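Local atomic coordinates of putative glucosidase lplD, ALPHA-GALACTURONIDASE (Bacillus subtilis, PDB entry 3FEF), a protein that hydrolyses alpha-1,4-linked galacturonate, probably di-galacturonate in nature, releasing alpha-D-galacturonate as an NAD- and manganese-dependent family 4 glycosidase. Residues 14-17 with 18-22; 151-154 with 155-159; 220-223 with 224-227; 229-232 with 233-236; 295-298 with 299-303. All coordinates share one frame; numbering follows the deposited sequence.

Overall arrangement
The five contacts follow one another along the chain, each local to one continuous stretch. Contacts 1 and 2 lie in the Rossmann-type nucleotide-binding half: contact 1 joins strand 6-11 to helix 18-28, and contact 2 lies on helix 149-159, which connects strands 141-144 and 164-167 of the same parallel sheet, their centres about 22 Å apart. Contacts 3 to 5 belong to the C-terminal family 4 region. Contacts 3 and 4 share helix 220-231, centres about 12 Å apart, and touch through F227 and Y236, away from the annotated sites. Contact 5, on helix 295-314, reaches back to contact 1, where Q16 packs near R302, bringing the two halves together beside the probable NAD site.

Contact 1. Residues 14-17 with 18-22; sequences GSQG and WARSL
S15 and A19 meet where strand 6-11 of the Rossmann-type fold gives way to helix 18-28, the glycine-containing turn that belongs to the probable NAD-binding region. The S15 hydroxyl lies under the first turn of the helix and accepts two backbone N-H groups. The bond from A19 N to S15 OG is 3.0 Å and nearly straight, at 169°. G17 N reaches S15 OG over 3.0 Å as well, which makes an ST turn. With OG opposite the backbone N across the CA-CB bond (chi1 153°), the oxygen is carried towards both donors, while S15 CB rests 3.6 Å from A19 CB. An alanine at S15 would remove this double acceptor and would probably leave the N-H groups of G17 and A19 without their mate, making the turn less well defined. G17 is the N-cap residue. Q16 and R20 run side by side and point the same way, the CG of Q16 lying over one face of the R20 guanidinium, 4.0 Å from R20 NH2. The charged end is fixed from outside, R20 NE bonding N49 and R20 NH2 bonding T309. W18 leaves in another direction: its CB still brushes the G17 carbonyl carbon, but its indole stacks with Y145 and meets the ring of H170, the probable proton donor, so the start of this helix also borders the catalytic pocket. The first helical bond of the turn, S21 N to G17 O, spans 3.2 Å with an N-H...O angle of 175°.

Contact 2. Residues 151-154 with 155-159; sequences VCTR and VLYKV
R154 and K158 stand one turn apart on helix 149-159, which links strands 141-144 and 164-167 in a beta-alpha-beta unit of the Rossmann-type domain. The close-packed side holds V151, C152, V155 and L156. V155 CG2 presses to 3.2 Å from V151 O and lies 4.2 Å from V151 CG1, while L156 CB sits 3.4 Å from T153 O. Helix 112-136 covers this face, with V123 on V151, F126 on C152 and A130 on L156. Regular backbone bonds hold the turn, among them V155 N to V151 O and K158 N to R154 O; the bond from Y157 N to T153 O is long and weak. Y157 turns the edge of its ring to that same T153 O, CD1 lying 3.5 Å away, and its hydroxyl continues to A165 O. The more open side carries the two long, partly exposed chains. R154 bends at chi2 (72°), having CG opposite its backbone N, and this carries the guanidinium forward along the helix until K158 CG lies over one of its faces, 3.4 Å from R154 NH1. K158 curls at both chi3 and chi4, which leaves its NZ 4.1 Å from R154 NH2. Two positive groups so near each other would be unfavourable alone, but helix 383-405 supplies an acid to each: E397 makes a salt bridge with R154 and D401 with K158. The two carboxylates probably offset the like charges, and the salt bridges tie this helix to helix 383-405 of the C-terminal region.

Contact 3. Residues 220-223 with 224-227; sequences LLPI and FREF
R225 folds back over P222 on helix 220-231, and its chain can be followed outward from the backbone. CB starts 3.4 Å from P222 O and 3.8 Å from L221 O, the carbonyls of the preceding turn. CG lies opposite the backbone N (chi1 172°) and CD continues outward, but a sharp bend at chi3 (25°) swings NE and the guanidinium back towards the proline. CZ then stands 3.9 Å from P222 CA. At the tip NH1 approaches P222 CA to 3.5 Å and touches CB and CG of the ring, while NH2 comes within 3.5 Å of P222 O. The guanidinium thus rests on the proline obliquely. P222 O is meanwhile engaged by E226 N in one of four successive i to i+4 bonds, the shortest of which are F224 N to L220 O and F227 N to I223 O. R225 and E226 form the exposed side of the helix. On its buried side, I223 packs on M182 and L187 of helix 171-187, F224 meets L179 and sets its ring edge-to-face with F259 of helix 253-262, and L220 and L221 lean on A213 of strand 207-215.

Contact 4. Residues 229-232 with 233-236; sequences AHYG and ESGY
Y231 and Y236 meet ring to ring on the way from helix 220-231 into the following loop. The pair is T-shaped: the edge of Y236 points at the face of Y231, with the planes 72° apart and the ring centres separated by 4.9 Å. Y236 CD1 sits over the middle of the Y231 ring and comes within 3.6 Å of Y231 CE2. The opposite face of Y231 carries H230 ND1, offset toward the rim, so this ring is flanked on both sides. Y231 CB also rests 3.3 Å from G235 O. The backbone next to the rings closes the turn. G235 N bonds to Y231 O at 2.6 Å, although the N-H...O angle is a bent 132°. G235 has a positive phi (86°), at which a side chain would run into the preceding carbonyl, so glycine suits the place. S234 OG donates to G235 O on a lone pair in the carbonyl plane, 3.1 Å away. A water donates to H230 O and accepts from S234 N, bridging the helix backbone to the loop. Farther out, E185 takes the hydroxyl of Y231 and, weakly, that of Y236; F227 meets both rings, and F256 of helix 253-262 packs against them. The arrangement is a helix-to-loop turn with a positive-phi glycine, packed by an aromatic cluster that joins helix 220-231, the loop and helix 253-262.

Contact 5. Residues 295-298 with 299-303; sequences ISFR and KQDRA. With SO4 (sulfate ion), chain E.
I295 O to K299 N opens a run of i to i+4 backbone bonds in the first two turns of helix 295-314, in the C-terminal family 4 region; the straightest is Q300 N to S296 O at 172°. Across the turn, F297 and D301 lie side by side and point the same way, the ring and carboxylate planes only 20° apart, and F297 CE2 touches D301 CB at 4.1 Å. D301 CB also sits 3.3 Å from F297 O, while OD2 of D301 makes a salt bridge with K305. K299 stretches the other way: its CG passes 3.7 Å from I295 O, and its amine forms salt bridges with D89 and E92. R302 CB covers R298 O at 3.3 Å. R298 itself leaves the helix fully extended from CG to NE, which delivers the guanidinium to a sulfate, probably from the crystallisation liquor, that R271 also holds. The R298 side chain comes within about 8 Å of that of N147, a probable substrate-binding residue, so the ion may mark a place suited to an anionic group. An alanine in place of R298 would remove two of the sulfate's donors and would probably leave the ion less firmly held, with R271 remaining. The sulfate meets the guanidinium edge in plane, two-pronged: R298 NH1 reaches O2 of the sulfate at 2.8 Å and R298 NH2 reaches O4 at 2.9 Å.

Contact 1. Residues 14-17 with 18-22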
loop_
_atom_site.group_PDB
_atom_site.type_symbol
_atom_site.label_atom_id
_atom_site.label_comp_id
_atom_site.label_asym_id
_atom_site.label_seq_id
_atom_site.Cartn_x
_atom_site.Cartn_y
_atom_site.Cartn_z
ATOM N N GLY A 14 -12.106 35.133 21.040
ATOM C CA GLY A 14 -12.124 36.582 20.921
ATOM C C GLY A 14 -12.208 36.944 19.449
ATOM O O GLY A 14 -12.235 38.121 19.083
ATOM N N SER A 15 -12.252 35.912 18.609
ATOM C CA SER A 15 -12.259 36.073 17.153
ATOM C C SER A 15 -13.314 37.065 16.701
ATOM O O SER A 15 -14.408 37.129 17.252
ATOM C CB SER A 15 -12.510 34.730 16.476
ATOM O OG SER A 15 -13.114 34.918 15.202
ATOM N N GLN A 16 -12.971 37.851 15.692
ATOM C CA GLN A 16 -13.906 38.795 15.126
ATOM C C GLN A 16 -14.264 38.384 13.701
ATOM O O GLN A 16 -14.864 39.164 12.961
ATOM C CB GLN A 16 -13.328 40.218 15.190
ATOM C CG GLN A 16 -13.400 40.828 16.601
ATOM C CD GLN A 16 -12.651 42.149 16.745
ATOM O OE1 GLN A 16 -13.220 43.146 17.181
ATOM N NE2 GLN A 16 -11.366 42.153 16.392
ATOM N N GLY A 17 -13.891 37.154 13.328
ATOM C CA GLY A 17 -14.241 36.574 12.013
ATOM C C GLY A 17 -15.104 35.321 12.163
ATOM O O GLY A 17 -16.343 35.394 12.205
ATOM N N TRP A 18 -14.451 34.166 12.269
ATOM C CA TRP A 18 -15.152 32.894 12.496
ATOM C C TRP A 18 -16.114 32.860 13.687
ATOM O O TRP A 18 -17.211 32.340 13.557
ATOM C CB TRP A 18 -14.154 31.727 12.579
ATOM C CG TRP A 18 -13.425 31.546 11.281
ATOM C CD1 TRP A 18 -12.136 31.902 11.001
ATOM C CD2 TRP A 18 -13.972 31.015 10.071
ATOM N NE1 TRP A 18 -11.842 31.596 9.688
ATOM C CE2 TRP A 18 -12.955 31.051 9.101
ATOM C CE3 TRP A 18 -15.218 30.479 9.726
ATOM C CZ2 TRP A 18 -13.149 30.579 7.799
ATOM C CZ3 TRP A 18 -15.414 30.020 8.437
ATOM C CH2 TRP A 18 -14.385 30.073 7.486
ATOM N N ALA A 19 -15.716 33.373 14.847
ATOM C CA ALA A 19 -16.632 33.345 16.007
ATOM C C ALA A 19 -17.971 34.053 15.726
ATOM O O ALA A 19 -19.029 33.553 16.086
ATOM C CB ALA A 19 -15.961 33.926 17.271
ATOM N N ARG A 20 -17.908 35.207 15.078
ATOM C CA ARG A 20 -19.097 35.990 14.721
ATOM C C ARG A 20 -19.999 35.230 13.752
ATOM O O ARG A 20 -21.211 35.127 13.951
ATOM C CB ARG A 20 -18.690 37.316 14.068
ATOM C CG ARG A 20 -18.031 38.284 15.003
ATOM C CD ARG A 20 -18.959 38.655 16.140
ATOM N NE ARG A 20 -18.185 39.245 17.217
ATOM C CZ ARG A 20 -17.747 40.497 17.203
ATOM N NH1 ARG A 20 -18.044 41.277 16.172
ATOM N NH2 ARG A 20 -17.015 40.964 18.217
ATOM N N SER A 21 -19.393 34.702 12.703
ATOM C CA SER A 21 -20.106 33.888 11.738
ATOM C C SER A 21 -20.767 32.676 12.412
ATOM O O SER A 21 -21.930 32.359 12.162
ATOM C CB SER A 21 -19.157 33.458 10.624
ATOM O OG SER A 21 -19.261 32.059 10.423
ATOM N N LEU A 22 -20.037 32.013 13.295
ATOM C CA LEU A 22 -20.630 30.942 14.077
ATOM C C LEU A 22 -21.840 31.450 14.881
ATOM O O LEU A 22 -22.879 30.799 14.941
ATOM C CB LEU A 22 -19.587 30.331 15.015
ATOM C CG LEU A 22 -20.148 29.483 16.153
ATOM C CD1 LEU A 22 -20.603 28.124 15.634
ATOM C CD2 LEU A 22 -19.133 29.342 17.300
#

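Contact 2. Residues 151-154 with 155-159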
loop_
_atom_site.group_PDB
_atom_site.type_symbol
_atom_site.label_atom_id
_atom_site.label_comp_id
_atom_site.label_asym_id
_atom_site.label_seq_id
_atom_site.Cartn_x
_atom_site.Cartn_y
_atom_site.Cartn_z
ATOM N N VAL A 151 -0.941 21.909 7.894
ATOM C CA VAL A 151 0.002 21.709 8.973
ATOM C C VAL A 151 -0.676 21.627 10.336
ATOM O O VAL A 151 -0.423 20.697 11.083
ATOM C CB VAL A 151 1.081 22.826 8.989
ATOM C CG1 VAL A 151 1.868 22.779 10.311
ATOM C CG2 VAL A 151 2.021 22.683 7.743
ATOM N N CYS A 152 -1.548 22.585 10.656
ATOM C CA CYS A 152 -2.224 22.600 11.950
ATOM C C CYS A 152 -3.031 21.349 12.138
ATOM O O CYS A 152 -2.949 20.673 13.161
ATOM C CB CYS A 152 -3.179 23.800 12.060
ATOM S SG CYS A 152 -2.334 25.366 12.024
ATOM N N THR A 153 -3.840 21.031 11.144
ATOM C CA THR A 153 -4.671 19.858 11.278
ATOM C C THR A 153 -3.795 18.615 11.418
ATOM O O THR A 153 -4.123 17.705 12.167
ATOM C CB THR A 153 -5.630 19.752 10.083
ATOM O OG1 THR A 153 -6.306 21.013 9.942
ATOM C CG2 THR A 153 -6.646 18.671 10.319
ATOM N N ARG A 154 -2.676 18.578 10.696
ATOM C CA ARG A 154 -1.839 17.394 10.732
ATOM C C ARG A 154 -1.205 17.221 12.099
ATOM O O ARG A 154 -0.992 16.101 12.539
ATOM C CB ARG A 154 -0.740 17.472 9.682
ATOM C CG ARG A 154 0.143 16.252 9.690
ATOM C CD ARG A 154 -0.546 14.989 9.127
ATOM N NE ARG A 154 0.516 14.035 8.820
ATOM C CZ ARG A 154 0.754 12.925 9.504
ATOM N NH1 ARG A 154 -0.038 12.563 10.499
ATOM N NH2 ARG A 154 1.775 12.168 9.175
ATOM N N VAL A 155 -0.914 18.337 12.765
ATOM C CA VAL A 155 -0.274 18.315 14.080
ATOM C C VAL A 155 -1.249 17.737 15.081
ATOM O O VAL A 155 -0.866 16.948 15.935
ATOM C CB VAL A 155 0.215 19.734 14.514
ATOM C CG1 VAL A 155 0.608 19.769 16.017
ATOM C CG2 VAL A 155 1.380 20.192 13.627
ATOM N N LEU A 156 -2.523 18.120 14.972
ATOM C CA LEU A 156 -3.535 17.518 15.835
ATOM C C LEU A 156 -3.432 15.972 15.827
ATOM O O LEU A 156 -3.404 15.331 16.883
ATOM C CB LEU A 156 -4.943 17.989 15.431
ATOM C CG LEU A 156 -5.216 19.476 15.650
ATOM C CD1 LEU A 156 -6.649 19.896 15.277
ATOM C CD2 LEU A 156 -4.888 19.843 17.119
ATOM N N TYR A 157 -3.396 15.373 14.635
ATOM C CA TYR A 157 -3.381 13.920 14.538
ATOM C C TYR A 157 -2.054 13.312 14.986
ATOM O O TYR A 157 -2.031 12.206 15.520
ATOM C CB TYR A 157 -3.722 13.443 13.110
ATOM C CG TYR A 157 -5.207 13.459 12.828
ATOM C CD1 TYR A 157 -5.816 14.591 12.299
ATOM C CD2 TYR A 157 -6.002 12.363 13.124
ATOM C CE1 TYR A 157 -7.178 14.629 12.051
ATOM C CE2 TYR A 157 -7.387 12.387 12.873
ATOM C CZ TYR A 157 -7.954 13.529 12.338
ATOM O OH TYR A 157 -9.311 13.589 12.088
ATOM N N LYS A 158 -0.958 14.022 14.752
ATOM C CA LYS A 158 0.352 13.514 15.120
ATOM C C LYS A 158 0.483 13.473 16.632
ATOM O O LYS A 158 1.096 12.564 17.200
ATOM C CB LYS A 158 1.473 14.367 14.519
ATOM C CG LYS A 158 1.639 14.220 13.007
ATOM C CD LYS A 158 2.655 15.231 12.440
ATOM C CE LYS A 158 4.093 14.807 12.710
ATOM N NZ LYS A 158 4.531 13.695 11.790
ATOM N N VAL A 159 -0.106 14.449 17.291
ATOM C CA VAL A 159 0.053 14.547 18.729
ATOM C C VAL A 159 -1.029 13.756 19.464
ATOM O O VAL A 159 -0.791 13.220 20.548
ATOM C CB VAL A 159 0.059 16.016 19.181
ATOM C CG1 VAL A 159 0.189 16.109 20.697
ATOM C CG2 VAL A 159 1.192 16.757 18.480
#

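Contact 3. Residues 220-223 with 224-227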
loop_
_atom_site.group_PDB
_atom_site.type_symbol
_atom_site.label_atom_id
_atom_site.label_comp_id
_atom_site.label_asym_id
_atom_site.label_seq_id
_atom_site.Cartn_x
_atom_site.Cartn_y
_atom_site.Cartn_z
ATOM N N LEU A 220 -21.036 20.362 -16.080
ATOM C CA LEU A 220 -20.552 21.736 -16.068
ATOM C C LEU A 220 -19.162 21.881 -16.659
ATOM O O LEU A 220 -18.744 22.998 -16.963
ATOM C CB LEU A 220 -20.601 22.356 -14.658
ATOM C CG LEU A 220 -21.995 22.369 -14.013
ATOM C CD1 LEU A 220 -21.986 23.089 -12.668
ATOM C CD2 LEU A 220 -22.999 22.998 -14.933
ATOM N N LEU A 221 -18.433 20.779 -16.829
ATOM C CA LEU A 221 -17.036 20.930 -17.258
ATOM C C LEU A 221 -16.857 21.461 -18.673
ATOM O O LEU A 221 -16.010 22.325 -18.890
ATOM C CB LEU A 221 -16.168 19.674 -17.014
ATOM C CG LEU A 221 -15.288 20.042 -15.811
ATOM C CD1 LEU A 221 -15.938 19.618 -14.484
ATOM C CD2 LEU A 221 -13.867 19.517 -15.941
ATOM N N PRO A 222 -17.646 20.944 -19.635
ATOM C CA PRO A 222 -17.630 21.466 -21.006
ATOM C C PRO A 222 -18.050 22.925 -21.064
ATOM O O PRO A 222 -17.519 23.685 -21.859
ATOM C CB PRO A 222 -18.662 20.582 -21.727
ATOM C CG PRO A 222 -18.579 19.275 -20.986
ATOM C CD PRO A 222 -18.406 19.686 -19.539
ATOM N N ILE A 223 -18.999 23.306 -20.217
ATOM C CA ILE A 223 -19.460 24.684 -20.142
ATOM C C ILE A 223 -18.398 25.609 -19.572
ATOM O O ILE A 223 -18.232 26.730 -20.038
ATOM C CB ILE A 223 -20.731 24.807 -19.275
ATOM C CG1 ILE A 223 -21.885 24.054 -19.940
ATOM C CG2 ILE A 223 -21.101 26.260 -19.080
ATOM C CD1 ILE A 223 -23.201 24.183 -19.183
ATOM N N PHE A 224 -17.660 25.144 -18.565
ATOM C CA PHE A 224 -16.600 25.972 -18.022
ATOM C C PHE A 224 -15.499 26.139 -19.077
ATOM O O PHE A 224 -14.833 27.153 -19.123
ATOM C CB PHE A 224 -16.033 25.364 -16.747
ATOM C CG PHE A 224 -15.036 26.235 -16.058
ATOM C CD1 PHE A 224 -13.707 26.241 -16.452
ATOM C CD2 PHE A 224 -15.424 27.045 -15.004
ATOM C CE1 PHE A 224 -12.775 27.039 -15.779
ATOM C CE2 PHE A 224 -14.524 27.846 -14.348
ATOM C CZ PHE A 224 -13.182 27.839 -14.728
ATOM N N ARG A 225 -15.312 25.136 -19.921
ATOM C CA ARG A 225 -14.311 25.254 -20.967
ATOM C C ARG A 225 -14.668 26.400 -21.941
ATOM O O ARG A 225 -13.817 27.227 -22.262
ATOM C CB ARG A 225 -14.095 23.919 -21.700
ATOM C CG ARG A 225 -13.195 24.045 -22.944
ATOM C CD ARG A 225 -12.480 22.738 -23.324
ATOM N NE ARG A 225 -13.158 21.517 -22.875
ATOM C CZ ARG A 225 -14.417 21.187 -23.174
ATOM N NH1 ARG A 225 -14.921 20.043 -22.722
ATOM N NH2 ARG A 225 -15.183 21.993 -23.918
ATOM N N GLU A 226 -15.927 26.468 -22.369
ATOM C CA GLU A 226 -16.393 27.587 -23.216
ATOM C C GLU A 226 -16.273 28.908 -22.499
ATOM O O GLU A 226 -15.770 29.894 -23.038
ATOM C CB GLU A 226 -17.849 27.373 -23.655
ATOM C CG GLU A 226 -17.968 26.351 -24.784
ATOM C CD GLU A 226 -19.253 25.551 -24.734
ATOM O OE1 GLU A 226 -20.243 26.046 -24.165
ATOM O OE2 GLU A 226 -19.282 24.424 -25.267
ATOM N N PHE A 227 -16.760 28.905 -21.265
ATOM C CA PHE A 227 -16.709 30.038 -20.380
ATOM C C PHE A 227 -15.289 30.582 -20.267
ATOM O O PHE A 227 -15.058 31.785 -20.303
ATOM C CB PHE A 227 -17.179 29.551 -19.013
ATOM C CG PHE A 227 -17.568 30.634 -18.089
ATOM C CD1 PHE A 227 -18.481 31.591 -18.487
ATOM C CD2 PHE A 227 -17.056 30.666 -16.794
ATOM C CE1 PHE A 227 -18.857 32.585 -17.629
ATOM C CE2 PHE A 227 -17.428 31.656 -15.914
ATOM C CZ PHE A 227 -18.335 32.624 -16.328
#

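Contact 4. Residues 229-232 with 233-236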
loop_
_atom_site.group_PDB
_atom_site.type_symbol
_atom_site.label_atom_id
_atom_site.label_comp_id
_atom_site.label_asym_id
_atom_site.label_seq_id
_atom_site.Cartn_x
_atom_site.Cartn_y
_atom_site.Cartn_z
ATOM N N ALA A 229 -12.799 30.061 -22.402
ATOM C CA ALA A 229 -12.290 30.539 -23.681
ATOM C C ALA A 229 -12.813 31.938 -23.931
ATOM O O ALA A 229 -12.118 32.779 -24.481
ATOM C CB ALA A 229 -12.693 29.621 -24.810
ATOM N N HIS A 230 -14.040 32.195 -23.508
ATOM C CA HIS A 230 -14.614 33.491 -23.749
ATOM C C HIS A 230 -14.089 34.602 -22.837
ATOM O O HIS A 230 -13.913 35.730 -23.284
ATOM C CB HIS A 230 -16.142 33.431 -23.702
ATOM C CG HIS A 230 -16.793 34.538 -24.462
ATOM N ND1 HIS A 230 -17.466 35.572 -23.843
ATOM C CD2 HIS A 230 -16.832 34.802 -25.790
ATOM C CE1 HIS A 230 -17.909 36.417 -24.760
ATOM N NE2 HIS A 230 -17.537 35.972 -25.949
ATOM N N TYR A 231 -13.830 34.301 -21.570
ATOM C CA TYR A 231 -13.425 35.346 -20.622
ATOM C C TYR A 231 -12.003 35.217 -20.115
ATOM O O TYR A 231 -11.610 35.899 -19.170
ATOM C CB TYR A 231 -14.377 35.371 -19.426
ATOM C CG TYR A 231 -15.800 35.703 -19.789
ATOM C CD1 TYR A 231 -16.166 37.010 -20.097
ATOM C CD2 TYR A 231 -16.779 34.717 -19.821
ATOM C CE1 TYR A 231 -17.474 37.331 -20.426
ATOM C CE2 TYR A 231 -18.086 35.022 -20.156
ATOM C CZ TYR A 231 -18.425 36.336 -20.459
ATOM O OH TYR A 231 -19.720 36.661 -20.783
ATOM N N GLY A 232 -11.243 34.327 -20.730
ATOM C CA GLY A 232 -9.854 34.089 -20.354
ATOM C C GLY A 232 -9.000 35.341 -20.344
ATOM O O GLY A 232 -8.221 35.559 -19.409
ATOM N N GLU A 233 -9.141 36.164 -21.381
ATOM C CA GLU A 233 -8.378 37.407 -21.502
ATOM C C GLU A 233 -8.953 38.491 -20.606
ATOM O O GLU A 233 -8.248 39.073 -19.788
ATOM C CB GLU A 233 -8.376 37.897 -22.952
ATOM C CG GLU A 233 -7.933 36.835 -23.940
ATOM C CD GLU A 233 -6.454 36.527 -23.823
ATOM O OE1 GLU A 233 -5.655 37.487 -23.718
ATOM O OE2 GLU A 233 -6.088 35.330 -23.832
ATOM N N SER A 234 -10.248 38.748 -20.745
ATOM C CA SER A 234 -10.855 39.876 -20.036
ATOM C C SER A 234 -11.129 39.567 -18.569
ATOM O O SER A 234 -11.276 40.477 -17.762
ATOM C CB SER A 234 -12.167 40.264 -20.708
ATOM O OG SER A 234 -13.083 39.184 -20.624
ATOM N N GLY A 235 -11.209 38.285 -18.226
ATOM C CA GLY A 235 -11.615 37.902 -16.892
ATOM C C GLY A 235 -13.124 37.842 -16.841
ATOM O O GLY A 235 -13.799 38.215 -17.808
ATOM N N TYR A 236 -13.660 37.362 -15.725
ATOM C CA TYR A 236 -15.090 37.363 -15.539
ATOM C C TYR A 236 -15.422 37.750 -14.112
ATOM O O TYR A 236 -14.855 37.202 -13.160
ATOM C CB TYR A 236 -15.686 35.994 -15.861
ATOM C CG TYR A 236 -17.175 35.975 -15.643
ATOM C CD1 TYR A 236 -18.050 36.170 -16.700
ATOM C CD2 TYR A 236 -17.707 35.808 -14.369
ATOM C CE1 TYR A 236 -19.412 36.177 -16.501
ATOM C CE2 TYR A 236 -19.065 35.816 -14.159
ATOM C CZ TYR A 236 -19.911 36.000 -15.231
ATOM O OH TYR A 236 -21.269 36.011 -15.030
HETATM O O HOH W 1 -11.559 37.113 -22.824
#

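Contact 5. Residues 295-298 with 299-303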
loop_
_atom_site.group_PDB
_atom_site.type_symbol
_atom_site.label_atom_id
_atom_site.label_comp_id
_atom_site.label_asym_id
_atom_site.label_seq_id
_atom_site.Cartn_x
_atom_site.Cartn_y
_atom_site.Cartn_z
ATOM N N ILE A 295 0.107 43.435 4.937
ATOM C CA ILE A 295 -0.220 43.304 6.358
ATOM C C ILE A 295 -0.921 44.534 6.927
ATOM O O ILE A 295 -1.616 44.444 7.931
ATOM C CB ILE A 295 0.992 42.965 7.212
ATOM C CG1 ILE A 295 1.554 41.606 6.782
ATOM C CG2 ILE A 295 0.605 42.931 8.695
ATOM C CD1 ILE A 295 0.481 40.532 6.595
ATOM N N SER A 296 -0.734 45.681 6.285
ATOM C CA SER A 296 -1.379 46.909 6.723
ATOM C C SER A 296 -2.896 46.789 6.563
ATOM O O SER A 296 -3.659 47.292 7.387
ATOM C CB SER A 296 -0.864 48.083 5.899
ATOM O OG SER A 296 -1.154 47.859 4.534
ATOM N N PHE A 297 -3.330 46.113 5.502
ATOM C CA PHE A 297 -4.744 45.902 5.319
ATOM C C PHE A 297 -5.299 45.161 6.527
ATOM O O PHE A 297 -6.387 45.477 7.012
ATOM C CB PHE A 297 -5.051 45.116 4.046
ATOM C CG PHE A 297 -6.499 44.732 3.932
ATOM C CD1 PHE A 297 -7.406 45.574 3.315
ATOM C CD2 PHE A 297 -6.959 43.553 4.486
ATOM C CE1 PHE A 297 -8.747 45.238 3.230
ATOM C CE2 PHE A 297 -8.297 43.217 4.411
ATOM C CZ PHE A 297 -9.191 44.063 3.780
ATOM N N ARG A 298 -4.548 44.184 7.024
ATOM C CA ARG A 298 -5.038 43.365 8.129
ATOM C C ARG A 298 -5.056 44.131 9.427
ATOM O O ARG A 298 -5.895 43.873 10.285
ATOM C CB ARG A 298 -4.215 42.069 8.291
ATOM C CG ARG A 298 -4.312 41.143 7.069
ATOM C CD ARG A 298 -3.571 39.816 7.256
ATOM N NE ARG A 298 -3.558 39.068 6.004
ATOM C CZ ARG A 298 -4.503 38.212 5.640
ATOM N NH1 ARG A 298 -4.426 37.587 4.472
ATOM N NH2 ARG A 298 -5.518 37.972 6.445
ATOM N N LYS A 299 -4.107 45.046 9.601
ATOM C CA LYS A 299 -4.098 45.855 10.815
ATOM C C LYS A 299 -5.275 46.818 10.777
ATOM O O LYS A 299 -6.020 46.941 11.753
ATOM C CB LYS A 299 -2.765 46.577 10.997
ATOM C CG LYS A 299 -1.659 45.621 11.415
ATOM C CD LYS A 299 -0.340 46.320 11.674
ATOM C CE LYS A 299 0.616 45.363 12.371
ATOM N NZ LYS A 299 2.045 45.721 12.115
ATOM N N GLN A 300 -5.470 47.442 9.621
ATOM C CA GLN A 300 -6.613 48.315 9.404
ATOM C C GLN A 300 -7.929 47.563 9.618
ATOM O O GLN A 300 -8.783 47.991 10.394
ATOM C CB GLN A 300 -6.577 48.907 7.993
ATOM C CG GLN A 300 -7.771 49.775 7.674
ATOM C CD GLN A 300 -7.657 50.465 6.320
ATOM O OE1 GLN A 300 -8.609 51.104 5.853
ATOM N NE2 GLN A 300 -6.487 50.340 5.680
ATOM N N ASP A 301 -8.088 46.437 8.929
ATOM C CA ASP A 301 -9.311 45.659 9.068
ATOM C C ASP A 301 -9.586 45.347 10.529
ATOM O O ASP A 301 -10.718 45.441 10.996
ATOM C CB ASP A 301 -9.226 44.356 8.280
ATOM C CG ASP A 301 -10.570 43.687 8.141
ATOM O OD1 ASP A 301 -11.564 44.404 7.881
ATOM O OD2 ASP A 301 -10.643 42.452 8.299
ATOM N N ARG A 302 -8.539 44.975 11.254
ATOM C CA ARG A 302 -8.715 44.610 12.643
ATOM C C ARG A 302 -9.230 45.795 13.450
ATOM O O ARG A 302 -10.042 45.630 14.362
ATOM C CB ARG A 302 -7.408 44.109 13.247
ATOM C CG ARG A 302 -7.509 43.947 14.750
ATOM C CD ARG A 302 -6.151 44.026 15.397
ATOM N NE ARG A 302 -5.478 42.731 15.455
ATOM C CZ ARG A 302 -4.166 42.588 15.634
ATOM N NH1 ARG A 302 -3.394 43.665 15.743
ATOM N NH2 ARG A 302 -3.624 41.376 15.688
ATOM N N ALA A 303 -8.739 46.984 13.119
ATOM C CA ALA A 303 -9.095 48.190 13.867
ATOM C C ALA A 303 -10.548 48.589 13.602
ATOM O O ALA A 303 -11.273 48.923 14.524
ATOM C CB ALA A 303 -8.136 49.348 13.540
HETATM S S SO4 E . -7.876 35.997 4.692
HETATM O O1 SO4 E . -9.032 36.832 5.004
HETATM O O2 SO4 E . -6.978 36.681 3.769
HETATM O O3 SO4 E . -8.352 34.761 4.087
HETATM O O4 SO4 E . -7.163 35.680 5.920
#